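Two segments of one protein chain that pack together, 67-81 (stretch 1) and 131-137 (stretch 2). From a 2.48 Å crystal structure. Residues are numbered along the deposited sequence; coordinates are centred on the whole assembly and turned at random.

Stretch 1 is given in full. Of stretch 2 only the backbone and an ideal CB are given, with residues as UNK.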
ATOM      1  N   ASP A  67      14.346 -35.032   6.477  1.00 86.99           N
ATOM      2  CA  ASP A  67      13.109 -35.610   5.974  1.00 86.37           C
ATOM      3  C   ASP A  67      11.956 -34.614   5.959  1.00 85.45           C
ATOM      4  O   ASP A  67      11.663 -33.934   6.953  1.00 80.73           O
ATOM      5  CB  ASP A  67      12.718 -36.850   6.776  1.00 90.71           C
ATOM      6  CG  ASP A  67      11.477 -37.545   6.222  1.00 96.75           C
ATOM      7  OD1 ASP A  67      11.216 -37.454   5.001  1.00103.56           O
ATOM      8  OD2 ASP A  67      10.761 -38.194   7.010  1.00100.04           O
ATOM      9  N   VAL A  68      11.297 -34.574   4.806  1.00 86.18           N
ATOM     10  CA  VAL A  68      10.192 -33.663   4.540  1.00 87.76           C
ATOM     11  C   VAL A  68       8.955 -34.016   5.364  1.00 82.00           C
ATOM     12  O   VAL A  68       8.298 -33.124   5.901  1.00 77.23           O
ATOM     13  CB  VAL A  68       9.844 -33.652   3.027  1.00 93.45           C
ATOM     14  CG1 VAL A  68       8.549 -32.895   2.752  1.00 96.73           C
ATOM     15  CG2 VAL A  68      10.987 -33.038   2.228  1.00 92.28           C
ATOM     16  N   GLY A  69       8.642 -35.309   5.464  1.00 79.00           N
ATOM     17  CA  GLY A  69       7.454 -35.769   6.196  1.00 75.84           C
ATOM     18  C   GLY A  69       7.423 -35.312   7.646  1.00 74.63           C
ATOM     19  O   GLY A  69       6.354 -35.108   8.222  1.00 74.60           O
ATOM     20  N   GLU A  70       8.610 -35.140   8.223  1.00 74.52           N
ATOM     21  CA  GLU A  70       8.760 -34.690   9.603  1.00 73.81           C
ATOM     22  C   GLU A  70       8.475 -33.198   9.694  1.00 72.03           C
ATOM     23  O   GLU A  70       7.825 -32.732  10.627  1.00 70.37           O
ATOM     24  CB  GLU A  70      10.182 -34.970  10.087  1.00 75.26           C
ATOM     25  CG  GLU A  70      10.605 -36.425   9.933  1.00 79.79           C
ATOM     26  CD  GLU A  70      12.007 -36.705  10.450  1.00 82.25           C
ATOM     27  OE1 GLU A  70      12.887 -35.815  10.336  1.00 82.49           O
ATOM     28  OE2 GLU A  70      12.231 -37.827  10.960  1.00 80.95           O
ATOM     29  N   LEU A  71       8.978 -32.461   8.708  1.00 69.54           N
ATOM     30  CA  LEU A  71       8.725 -31.024   8.572  1.00 69.37           C
ATOM     31  C   LEU A  71       7.226 -30.694   8.614  1.00 66.55           C
ATOM     32  O   LEU A  71       6.781 -29.818   9.363  1.00 64.14           O
ATOM     33  CB  LEU A  71       9.327 -30.520   7.250  1.00 70.05           C
ATOM     34  CG  LEU A  71      10.047 -29.167   7.203  1.00 70.55           C
ATOM     35  CD1 LEU A  71       9.897 -28.567   5.811  1.00 68.33           C
ATOM     36  CD2 LEU A  71       9.563 -28.185   8.265  1.00 69.50           C
ATOM     37  N   VAL A  72       6.463 -31.410   7.796  1.00 64.54           N
ATOM     38  CA  VAL A  72       5.017 -31.255   7.731  1.00 65.50           C
ATOM     39  C   VAL A  72       4.440 -31.388   9.125  1.00 68.48           C
ATOM     40  O   VAL A  72       3.714 -30.514   9.598  1.00 69.93           O
ATOM     41  CB  VAL A  72       4.383 -32.354   6.851  1.00 65.13           C
ATOM     42  CG1 VAL A  72       2.868 -32.235   6.849  1.00 67.39           C
ATOM     43  CG2 VAL A  72       4.909 -32.289   5.426  1.00 64.91           C
ATOM     44  N   ASP A  73       4.784 -32.508   9.760  1.00 72.57           N
ATOM     45  CA  ASP A  73       4.311 -32.860  11.091  1.00 75.99           C
ATOM     46  C   ASP A  73       4.616 -31.752  12.085  1.00 72.33           C
ATOM     47  O   ASP A  73       3.752 -31.358  12.863  1.00 75.99           O
ATOM     48  CB  ASP A  73       4.984 -34.160  11.577  1.00 83.63           C
ATOM     49  CG  ASP A  73       4.465 -35.422  10.866  1.00 89.53           C
ATOM     50  OD1 ASP A  73       3.370 -35.389  10.253  1.00 89.82           O
ATOM     51  OD2 ASP A  73       5.162 -36.463  10.945  1.00 92.87           O
ATOM     52  N   VAL A  74       5.848 -31.254  12.058  1.00 66.81           N
ATOM     53  CA  VAL A  74       6.256 -30.216  12.990  1.00 66.10           C
ATOM     54  C   VAL A  74       5.361 -29.000  12.832  1.00 67.85           C
ATOM     55  O   VAL A  74       4.757 -28.531  13.797  1.00 67.15           O
ATOM     56  CB  VAL A  74       7.718 -29.793  12.779  1.00 67.88           C
ATOM     57  CG1 VAL A  74       8.016 -28.508  13.541  1.00 69.72           C
ATOM     58  CG2 VAL A  74       8.659 -30.895  13.238  1.00 66.69           C
ATOM     59  N   VAL A  75       5.280 -28.502  11.603  1.00 69.91           N
ATOM     60  CA  VAL A  75       4.441 -27.347  11.289  1.00 68.97           C
ATOM     61  C   VAL A  75       2.989 -27.642  11.625  1.00 67.14           C
ATOM     62  O   VAL A  75       2.288 -26.801  12.194  1.00 66.73           O
ATOM     63  CB  VAL A  75       4.557 -26.957   9.804  1.00 70.56           C
ATOM     64  CG1 VAL A  75       3.521 -25.903   9.431  1.00 71.37           C
ATOM     65  CG2 VAL A  75       5.957 -26.438   9.512  1.00 71.61           C
ATOM     66  N   ASN A  76       2.546 -28.843  11.280  1.00 65.02           N
ATOM     67  CA  ASN A  76       1.179 -29.251  11.559  1.00 65.64           C
ATOM     68  C   ASN A  76       0.799 -29.060  13.022  1.00 64.91           C
ATOM     69  O   ASN A  76      -0.260 -28.527  13.342  1.00 63.46           O
ATOM     70  CB  ASN A  76       0.991 -30.713  11.181  1.00 66.27           C
ATOM     71  CG  ASN A  76      -0.426 -31.180  11.396  1.00 68.62           C
ATOM     72  OD1 ASN A  76      -1.373 -30.460  11.100  1.00 69.60           O
ATOM     73  ND2 ASN A  76      -0.582 -32.384  11.918  1.00 71.67           N
ATOM     74  N   GLU A  77       1.691 -29.494  13.899  1.00 66.94           N
ATOM     75  CA  GLU A  77       1.454 -29.475  15.333  1.00 69.38           C
ATOM     76  C   GLU A  77       1.478 -28.058  15.876  1.00 68.04           C
ATOM     77  O   GLU A  77       0.701 -27.713  16.771  1.00 66.95           O
ATOM     78  CB  GLU A  77       2.507 -30.333  16.031  1.00 73.53           C
ATOM     79  CG  GLU A  77       2.358 -31.816  15.710  1.00 79.98           C
ATOM     80  CD  GLU A  77       3.588 -32.652  16.032  1.00 84.90           C
ATOM     81  OE1 GLU A  77       4.510 -32.166  16.736  1.00 78.90           O
ATOM     82  OE2 GLU A  77       3.627 -33.817  15.566  1.00 87.82           O
ATOM     83  N   VAL A  78       2.378 -27.248  15.326  1.00 66.18           N
ATOM     84  CA  VAL A  78       2.441 -25.818  15.629  1.00 67.57           C
ATOM     85  C   VAL A  78       1.095 -25.159  15.357  1.00 69.37           C
ATOM     86  O   VAL A  78       0.628 -24.316  16.130  1.00 68.02           O
ATOM     87  CB  VAL A  78       3.505 -25.108  14.765  1.00 67.54           C
ATOM     88  CG1 VAL A  78       3.426 -23.593  14.933  1.00 68.91           C
ATOM     89  CG2 VAL A  78       4.899 -25.610  15.120  1.00 66.72           C
ATOM     90  N   ILE A  79       0.486 -25.549  14.243  1.00 71.57           N
ATOM     91  CA  ILE A  79      -0.791 -24.986  13.836  1.00 74.02           C
ATOM     92  C   ILE A  79      -1.880 -25.421  14.804  1.00 75.46           C
ATOM     93  O   ILE A  79      -2.646 -24.592  15.292  1.00 77.23           O
ATOM     94  CB  ILE A  79      -1.169 -25.412  12.405  1.00 72.64           C
ATOM     95  CG1 ILE A  79      -0.185 -24.804  11.402  1.00 73.11           C
ATOM     96  CG2 ILE A  79      -2.587 -24.967  12.074  1.00 73.14           C
ATOM     97  CD1 ILE A  79      -0.215 -25.450  10.032  1.00 73.40           C
ATOM     98  N   ILE A  80      -1.942 -26.717  15.083  1.00 75.47           N
ATOM     99  CA  ILE A  80      -3.001 -27.238  15.936  1.00 76.78           C
ATOM    100  C   ILE A  80      -2.949 -26.548  17.291  1.00 75.60           C
ATOM    101  O   ILE A  80      -3.983 -26.151  17.832  1.00 78.64           O
ATOM    102  CB  ILE A  80      -2.919 -28.768  16.107  1.00 79.28           C
ATOM    103  CG1 ILE A  80      -3.158 -29.460  14.756  1.00 80.98           C
ATOM    104  CG2 ILE A  80      -3.958 -29.247  17.117  1.00 81.70           C
ATOM    105  CD1 ILE A  80      -3.085 -30.976  14.783  1.00 80.61           C
ATOM    106  N   GLU A  81      -1.737 -26.385  17.814  1.00 73.78           N
ATOM    107  CA  GLU A  81      -1.544 -25.827  19.144  1.00 78.08           C
ATOM    108  C   GLU A  81      -1.822 -24.327  19.228  1.00 75.26           C
ATOM    109  O   GLU A  81      -2.405 -23.873  20.209  1.00 72.24           O
ATOM    110  CB  GLU A  81      -0.123 -26.111  19.638  1.00 82.34           C
ATOM    111  CG  GLU A  81       0.219 -25.425  20.955  1.00 88.12           C
ATOM    112  CD  GLU A  81       1.589 -25.809  21.489  1.00 94.75           C
ATOM    113  OE1 GLU A  81       1.964 -25.306  22.577  1.00 97.96           O
ATOM    114  OE2 GLU A  81       2.293 -26.604  20.823  1.00 97.22           O
ATOM    115  N   UNK A 131       2.845 -31.696  -4.274  1.00 80.64           N
ATOM    116  CA  UNK A 131       3.338 -30.856  -3.194  1.00 76.34           C
ATOM    117  C   UNK A 131       2.650 -31.308  -1.919  1.00 72.58           C
ATOM    118  O   UNK A 131       1.419 -31.432  -1.877  1.00 72.27           O
ATOM    119  CB  UNK A 131       3.088 -29.372  -3.470  1.00 76.34           C
ATOM    120  N   UNK A 132       3.446 -31.589  -0.882  1.00 68.59           N
ATOM    121  CA  UNK A 132       2.885 -31.887   0.423  1.00 65.89           C
ATOM    122  C   UNK A 132       2.368 -30.618   1.069  1.00 63.93           C
ATOM    123  O   UNK A 132       2.952 -29.546   0.892  1.00 61.29           O
ATOM    124  CB  UNK A 132       3.924 -32.561   1.321  1.00 65.89           C
ATOM    125  N   UNK A 133       1.290 -30.752   1.825  1.00 63.55           N
ATOM    126  CA  UNK A 133       0.534 -29.603   2.263  1.00 64.91           C
ATOM    127  C   UNK A 133      -0.363 -29.942   3.439  1.00 66.81           C
ATOM    128  O   UNK A 133      -0.648 -31.114   3.692  1.00 68.87           O
ATOM    129  CB  UNK A 133      -0.299 -29.047   1.106  1.00 64.91           C
ATOM    130  N   UNK A 134      -0.792 -28.902   4.152  1.00 66.31           N
ATOM    131  CA  UNK A 134      -1.759 -29.025   5.238  1.00 65.94           C
ATOM    132  C   UNK A 134      -2.908 -28.085   4.948  1.00 67.63           C
ATOM    133  O   UNK A 134      -2.686 -26.961   4.506  1.00 69.18           O
ATOM    134  CB  UNK A 134      -1.126 -28.719   6.597  1.00 65.94           C
ATOM    135  N   UNK A 135      -4.131 -28.544   5.178  1.00 72.58           N
ATOM    136  CA  UNK A 135      -5.305 -27.672   5.075  1.00 77.77           C
ATOM    137  C   UNK A 135      -6.266 -28.033   6.195  1.00 76.70           C
ATOM    138  O   UNK A 135      -7.161 -28.856   6.029  1.00 80.94           O
ATOM    139  CB  UNK A 135      -5.983 -27.802   3.710  1.00 77.77           C
ATOM    140  N   UNK A 136      -6.070 -27.418   7.352  1.00 77.63           N
ATOM    141  CA  UNK A 136      -6.745 -27.885   8.556  1.00 79.52           C
ATOM    142  C   UNK A 136      -8.256 -27.737   8.502  1.00 82.54           C
ATOM    143  O   UNK A 136      -8.972 -28.448   9.218  1.00 83.84           O
ATOM    144  CB  UNK A 136      -6.207 -27.128   9.772  1.00 79.52           C
ATOM    145  N   UNK A 137      -8.742 -26.825   7.663  1.00 81.11           N
ATOM    146  CA  UNK A 137     -10.174 -26.667   7.478  1.00 79.88           C
ATOM    147  C   UNK A 137     -10.449 -26.517   5.989  1.00 78.92           C
ATOM    148  O   UNK A 137     -10.197 -27.442   5.203  1.00 77.90           O
ATOM    149  CB  UNK A 137     -10.708 -25.467   8.263  1.00 79.88           C
TER

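Stretch 2 runs along one side of the helix 68-81 at an axis distance of 9.2 Å and an angle of 24° between N-to-C directions, so successive inward positions meet successive turns of the helix.

Position 131 lies ahead of that contact. Nothing of stretch 1 comes within 5.5 Å of its ideal CB, so many residues would do. It is Ile131, whose side chain stays out of reach.

At position 132 CA-to-CB points toward the helix, and the ideal CB sits 4.2 Å from CG2 of Val72 and 4.9 Å from CG1 of Val68. Two valines one turn apart offer a shallow apolar surface and no polar partner; alanine, valine or proline would suit, and a phi of -74° permits the last. The residue is Pro132. Its CG lies 4.2 Å from Val68 CG1 and its CB 4.3 Å from Val72 CG2, so the compact ring spans both valines.

Position 133 is extended and its CB points away, leaving the choice free of the helix. His133 turns back on its own stretch: ND1 donates to Ile131 O at 2.9 Å.

Position 134 points toward the helix again. Its ideal CB is 4.8 Å from both Ile79 CD1 and Asn76 OD1, and 5.3 Å from Val72 CG1. That leaves room for a side chain of middle length among mainly apolar groups; leucine, isoleucine or methionine would fit. Leu134 takes the place and has the largest area covered in this contact. Its CD2 reaches Val72 CG1 at 3.6 Å, while CD1 packs 3.5 Å from Asn76 CA and 4.0 Å from Ile79 CD1.

Position 135 points away, with nothing of stretch 1 near its CB; a long polar chain is as good as any. Arg135 makes no contact here.

Position 136 faces the helix once more, its ideal CB 4.8 Å from Ile79 CG2. Beyond lies the Asn76 side chain, whose OD1 can accept a hydrogen bond. The site therefore favours a residue with an apolar surface and a donor at its far end: histidine, or perhaps glutamine or lysine. His136 lays one ring face against Ile79, with CG2 3.8 Å from the ring centroid, a CH-pi contact. At the ring edge NE2 donates to Asn76 OD1 at 2.4 Å, a very short distance; the oxygen is crowded in the model, so its exact place is less sure.

Position 137 is unconstrained by the helix. Lys137 instead bonds through NZ elsewhere in the structure.

Stretch 2 131-137: IPHLRHK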
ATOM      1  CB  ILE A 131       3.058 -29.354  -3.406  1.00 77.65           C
ATOM      2  CG1 ILE A 131       3.712 -28.862  -4.694  1.00 78.73           C
ATOM      3  CG2 ILE A 131       3.597 -28.538  -2.231  1.00 75.98           C
ATOM      4  CD1 ILE A 131       3.186 -27.528  -5.175  1.00 79.99           C
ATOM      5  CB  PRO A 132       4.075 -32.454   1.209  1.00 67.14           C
ATOM      6  CG  PRO A 132       5.162 -32.693   0.212  1.00 67.71           C
ATOM      7  CD  PRO A 132       4.912 -31.722  -0.889  1.00 69.59           C
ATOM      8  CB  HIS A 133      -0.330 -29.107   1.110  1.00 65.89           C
ATOM      9  CG  HIS A 133      -1.298 -30.131   0.602  1.00 67.23           C
ATOM     10  ND1 HIS A 133      -0.899 -31.271  -0.065  1.00 67.97           N
ATOM     11  CD2 HIS A 133      -2.651 -30.180   0.654  1.00 68.05           C
ATOM     12  CE1 HIS A 133      -1.964 -31.979  -0.395  1.00 69.31           C
ATOM     13  NE2 HIS A 133      -3.040 -31.338   0.026  1.00 67.73           N
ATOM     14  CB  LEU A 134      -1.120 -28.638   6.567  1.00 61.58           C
ATOM     15  CG  LEU A 134       0.067 -29.504   6.981  1.00 60.27           C
ATOM     16  CD1 LEU A 134       0.885 -28.807   8.052  1.00 60.77           C
ATOM     17  CD2 LEU A 134      -0.410 -30.860   7.471  1.00 60.12           C
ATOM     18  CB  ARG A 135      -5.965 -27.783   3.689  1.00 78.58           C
ATOM     19  CG  ARG A 135      -6.579 -29.140   3.369  1.00 78.70           C
ATOM     20  CD  ARG A 135      -6.498 -29.506   1.899  1.00 81.74           C
ATOM     21  NE  ARG A 135      -7.799 -29.554   1.219  1.00 84.30           N
ATOM     22  CZ  ARG A 135      -8.084 -30.377   0.203  1.00 87.98           C
ATOM     23  NH1 ARG A 135      -7.177 -31.244  -0.252  1.00 89.51           N
ATOM     24  NH2 ARG A 135      -9.286 -30.351  -0.361  1.00 91.68           N
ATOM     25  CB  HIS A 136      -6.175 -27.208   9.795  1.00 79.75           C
ATOM     26  CG  HIS A 136      -4.845 -27.749  10.187  1.00 82.80           C
ATOM     27  ND1 HIS A 136      -3.707 -27.520   9.444  1.00 86.06           N
ATOM     28  CD2 HIS A 136      -4.475 -28.551  11.212  1.00 85.47           C
ATOM     29  CE1 HIS A 136      -2.686 -28.139  10.008  1.00 89.23           C
ATOM     30  NE2 HIS A 136      -3.124 -28.771  11.082  1.00 88.35           N
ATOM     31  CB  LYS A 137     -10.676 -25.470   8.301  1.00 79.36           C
ATOM     32  CG  LYS A 137     -10.150 -25.450   9.730  1.00 81.49           C
ATOM     33  CD  LYS A 137     -11.069 -24.760  10.725  1.00 83.06           C
ATOM     34  CE  LYS A 137     -11.663 -23.474  10.181  1.00 86.00           C
ATOM     35  NZ  LYS A 137     -12.171 -22.594  11.268  1.00 87.77           N
TER
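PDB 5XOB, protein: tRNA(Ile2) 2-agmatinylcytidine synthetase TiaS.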